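Local coordinates for cellulose-binding protein (PDB 2X32), which binds a long polyisoprenoid diphosphate in an extended pocket and is implicated in plant cell wall breakdown, at residues His32-Leu37 against Ile51-Asn57. Numbering follows the deposited sequence.
Sequences HRFDVL and IDLNSVN. With OTP ((2E,6E,10E,14E,18E,22E,26E)-3,7,11,15,19,23,27,31-octamethyldotriaconta-2,6,10,14,18,22,26,30-octaenyl trihydrogen diphosphate), chain C.
Ile51 lays its CG2 methyl over one face of the Phe34 ring, a CH-pi contact of 3.7 Å to the ring centroid, offset toward the rim. The methyl gets there because CG2 stands anti to the backbone N of Ile51, while CG1 (chi1 -61°) turns to run alongside Leu37. Leu53 CD2 meets Phe34 CE1 at 3.6 Å, its side chain lying beside the ring and pointing the same way. Val56 CB also approaches CE1, obliquely. The far end of the ring reaches the lipid, with Phe34 CZ 3.7 Å from OTP C23.

Ser55 OG ties the turn to the 32-37 segment. It donates to Asp52 O, lying in that carbonyl's plane, and accepts from Val36 N at 2.9 Å. Asp52 O also takes the backbone N-H of Ser55, so two donors grip it. Val36 packs its CB against Ser55 CB and Asp52 OD2.

Asn57 points to the face of the sheet opposite Phe34, and its ND2 gives a nearly straight bond (169°) to the syn lone pair of Asp35 OD2, 2.8 Å away. The carboxylate and amide planes stand 78° apart. Asn57 OD1 is held by the backbone N of Gly59, which helps fix the amide's rotation.

Antiparallel pairing joins Arg33 to Asn57 and Phe34 to Val56, then resumes two residues out of step at Leu37 and Ile51. A beta turn at 52-55, closed by Ser55 N to Asp52 O, accommodates the extra residues on that side. Phe34 and Ile51, on the same face, line the lipid pocket inside the curled antiparallel sheet of the YceI-like fold.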
loop_
_atom_site.group_PDB
_atom_site.type_symbol
_atom_site.label_atom_id
_atom_site.label_comp_id
_atom_site.label_asym_id
_atom_site.label_seq_id
_atom_site.Cartn_x
_atom_site.Cartn_y
_atom_site.Cartn_z
ATOM N N HIS A 32 2.952 -9.586 -6.108
ATOM C CA HIS A 32 1.614 -9.241 -6.541
ATOM C C HIS A 32 1.458 -7.744 -6.521
ATOM O O HIS A 32 2.230 -7.035 -5.862
ATOM C CB HIS A 32 0.593 -9.892 -5.583
ATOM C CG HIS A 32 0.837 -11.344 -5.414
ATOM N ND1 HIS A 32 1.245 -11.923 -4.227
ATOM C CD2 HIS A 32 0.812 -12.342 -6.330
ATOM C CE1 HIS A 32 1.420 -13.221 -4.414
ATOM N NE2 HIS A 32 1.165 -13.495 -5.682
ATOM N N ARG A 33 0.460 -7.241 -7.227
ATOM C CA ARG A 33 0.283 -5.790 -7.267
ATOM C C ARG A 33 -1.180 -5.457 -7.237
ATOM O O ARG A 33 -2.068 -6.301 -7.433
ATOM C CB ARG A 33 0.935 -5.097 -8.481
ATOM C CG ARG A 33 2.356 -5.528 -8.836
ATOM C CD ARG A 33 2.550 -5.761 -10.386
ATOM N NE ARG A 33 3.945 -6.058 -10.655
ATOM C CZ ARG A 33 4.519 -7.250 -10.774
ATOM N NH1 ARG A 33 3.827 -8.395 -10.734
ATOM N NH2 ARG A 33 5.842 -7.283 -10.991
ATOM N N PHE A 34 -1.448 -4.221 -6.847
ATOM C CA PHE A 34 -2.775 -3.601 -6.984
ATOM C C PHE A 34 -2.748 -2.643 -8.168
ATOM O O PHE A 34 -1.960 -1.687 -8.189
ATOM C CB PHE A 34 -3.208 -2.880 -5.686
ATOM C CG PHE A 34 -3.395 -3.815 -4.545
ATOM C CD1 PHE A 34 -4.565 -4.552 -4.423
ATOM C CD2 PHE A 34 -2.413 -3.916 -3.527
ATOM C CE1 PHE A 34 -4.750 -5.436 -3.365
ATOM C CE2 PHE A 34 -2.618 -4.748 -2.456
ATOM C CZ PHE A 34 -3.753 -5.514 -2.361
ATOM N N ASP A 35 -3.567 -2.926 -9.169
ATOM C CA ASP A 35 -3.522 -2.149 -10.415
ATOM C C ASP A 35 -4.203 -0.781 -10.305
ATOM O O ASP A 35 -4.039 0.055 -11.201
ATOM C CB ASP A 35 -4.098 -2.955 -11.576
ATOM C CG ASP A 35 -3.234 -4.135 -11.989
ATOM O OD1 ASP A 35 -1.996 -4.145 -11.732
ATOM O OD2 ASP A 35 -3.799 -5.026 -12.623
ATOM N N VAL A 36 -5.044 -0.577 -9.275
ATOM C CA VAL A 36 -5.775 0.655 -9.126
ATOM C C VAL A 36 -5.537 1.271 -7.744
ATOM O O VAL A 36 -5.851 0.671 -6.706
ATOM C CB VAL A 36 -7.271 0.492 -9.362
ATOM C CG1 VAL A 36 -8.053 1.793 -9.094
ATOM C CG2 VAL A 36 -7.567 0.002 -10.806
ATOM N N LEU A 37 -4.936 2.484 -7.762
ATOM C CA LEU A 37 -4.645 3.309 -6.598
ATOM C C LEU A 37 -5.264 4.681 -6.843
ATOM O O LEU A 37 -5.330 5.160 -7.962
ATOM C CB LEU A 37 -3.141 3.499 -6.429
ATOM C CG LEU A 37 -2.316 2.223 -6.308
ATOM C CD1 LEU A 37 -0.811 2.554 -6.325
ATOM C CD2 LEU A 37 -2.704 1.383 -5.090
ATOM N N ILE A 51 -6.318 2.057 -1.791
ATOM C CA ILE A 51 -5.908 0.900 -2.525
ATOM C C ILE A 51 -7.172 0.098 -2.890
ATOM O O ILE A 51 -7.894 -0.358 -2.017
ATOM C CB ILE A 51 -4.986 -0.001 -1.668
ATOM C CG1 ILE A 51 -3.732 0.770 -1.277
ATOM C CG2 ILE A 51 -4.585 -1.272 -2.479
ATOM C CD1 ILE A 51 -3.213 0.423 0.038
ATOM N N ASP A 52 -7.439 -0.064 -4.191
ATOM C CA ASP A 52 -8.599 -0.800 -4.643
ATOM C C ASP A 52 -8.347 -2.300 -4.567
ATOM O O ASP A 52 -7.596 -2.867 -5.355
ATOM C CB ASP A 52 -8.914 -0.372 -6.068
ATOM C CG ASP A 52 -10.024 -1.171 -6.729
ATOM O OD1 ASP A 52 -10.646 -2.024 -6.057
ATOM O OD2 ASP A 52 -10.224 -0.953 -7.971
ATOM N N LEU A 53 -8.944 -2.943 -3.557
ATOM C CA LEU A 53 -8.572 -4.321 -3.285
ATOM C C LEU A 53 -9.141 -5.260 -4.356
ATOM O O LEU A 53 -8.598 -6.364 -4.594
ATOM C CB LEU A 53 -9.061 -4.726 -1.891
ATOM C CG LEU A 53 -8.425 -3.953 -0.758
ATOM C CD1 LEU A 53 -9.076 -4.330 0.554
ATOM C CD2 LEU A 53 -6.888 -4.213 -0.692
ATOM N N ASN A 54 -10.155 -4.812 -5.098
ATOM C CA ASN A 54 -10.585 -5.548 -6.291
ATOM C C ASN A 54 -9.629 -5.545 -7.474
ATOM O O ASN A 54 -9.765 -6.371 -8.379
ATOM C CB ASN A 54 -11.957 -5.054 -6.784
ATOM C CG ASN A 54 -13.079 -5.538 -5.900
ATOM O OD1 ASN A 54 -13.189 -6.751 -5.650
ATOM N ND2 ASN A 54 -13.893 -4.610 -5.422
ATOM N N SER A 55 -8.590 -4.672 -7.415
ATOM C CA SER A 55 -7.583 -4.594 -8.483
ATOM C C SER A 55 -6.369 -5.456 -8.224
ATOM O O SER A 55 -5.397 -5.328 -8.931
ATOM C CB SER A 55 -7.187 -3.134 -8.715
ATOM O OG SER A 55 -6.293 -2.685 -7.729
ATOM N N VAL A 56 -6.444 -6.341 -7.246
ATOM C CA VAL A 56 -5.359 -7.303 -6.981
ATOM C C VAL A 56 -5.072 -8.068 -8.251
ATOM O O VAL A 56 -5.928 -8.524 -8.992
ATOM C CB VAL A 56 -5.671 -8.246 -5.781
ATOM C CG1 VAL A 56 -6.849 -9.190 -6.098
ATOM C CG2 VAL A 56 -4.386 -8.973 -5.225
ATOM N N ASN A 57 -3.782 -8.205 -8.497
ATOM C CA ASN A 57 -3.288 -8.842 -9.723
ATOM C C ASN A 57 -2.125 -9.728 -9.337
ATOM O O ASN A 57 -1.024 -9.257 -9.068
ATOM C CB ASN A 57 -2.900 -7.758 -10.739
ATOM C CG ASN A 57 -2.538 -8.329 -12.062
ATOM O OD1 ASN A 57 -2.140 -9.516 -12.138
ATOM N ND2 ASN A 57 -2.619 -7.532 -13.117
HETATM O O7 OTP C . 0.987 -23.411 -5.206
HETATM P P2 OTP C . -0.328 -23.314 -5.935
HETATM O O5 OTP C . -1.154 -24.584 -5.830
HETATM O O6 OTP C . -0.231 -22.745 -7.325
HETATM O O4 OTP C . -1.189 -22.235 -5.032
HETATM P P1 OTP C . -1.626 -20.739 -5.458
HETATM O O2 OTP C . -0.383 -19.892 -5.262
HETATM O O3 OTP C . -2.490 -20.656 -6.700
HETATM O O1 OTP C . -2.560 -20.157 -4.271
HETATM C C40 OTP C . -1.922 -19.871 -3.010
HETATM C C39 OTP C . -2.058 -18.382 -2.664
HETATM C C37 OTP C . -1.052 -17.641 -2.241
HETATM C C38 OTP C . 0.408 -18.080 -2.063
HETATM C C36 OTP C . -1.305 -16.183 -1.871
HETATM C C35 OTP C . -1.271 -15.894 -0.393
HETATM C C34 OTP C . -1.435 -14.386 -0.122
HETATM C C32 OTP C . -0.848 -13.704 0.869
HETATM C C33 OTP C . 0.142 -14.330 1.792
HETATM C C31 OTP C . -1.088 -12.188 0.919
HETATM C C30 OTP C . -1.646 -11.601 2.190
HETATM C C29 OTP C . -1.727 -10.079 2.129
HETATM C C27 OTP C . -1.503 -9.272 3.160
HETATM C C28 OTP C . -1.245 -9.736 4.592
HETATM C C26 OTP C . -1.445 -7.771 2.980
HETATM C C25 OTP C . -1.575 -7.247 1.566
HETATM C C24 OTP C . -1.092 -5.799 1.376
HETATM C C22 OTP C . -1.863 -4.716 1.301
HETATM C C23 OTP C . -3.370 -4.711 1.245
HETATM C C21 OTP C . -1.186 -3.381 1.192
HETATM C C20 OTP C . -1.338 -2.509 2.467
HETATM C C19 OTP C . -0.702 -1.124 2.346
HETATM C C17 OTP C . 0.444 -0.731 2.900
HETATM C C18 OTP C . 1.249 -1.493 3.894
HETATM C C16 OTP C . 1.010 0.626 2.509
HETATM C C15 OTP C . 1.156 1.556 3.679
HETATM C C14 OTP C . 1.371 2.981 3.232
HETATM C C12 OTP C . 2.156 3.885 3.868
HETATM C C13 OTP C . 2.976 3.519 5.104
HETATM C C11 OTP C . 2.290 5.298 3.401
HETATM C C10 OTP C . 1.687 5.657 2.102
HETATM C C9 OTP C . 2.065 7.027 1.536
HETATM C C7 OTP C . 1.295 8.127 1.512
HETATM C C8 OTP C . -0.161 8.205 1.927
HETATM C C6 OTP C . 1.906 9.403 0.981
HETATM C C5 OTP C . 2.420 10.339 2.057
HETATM C C4 OTP C . 2.930 11.637 1.504
HETATM C C2 OTP C . 3.989 12.283 2.004
HETATM C C3 OTP C . 4.843 11.904 3.164
HETATM C C1 OTP C . 4.372 13.589 1.367
HETATM O O HOH W 1 1.298 -9.636 -10.646
HETATM O O HOH W 2 -6.362 -6.333 -12.062
#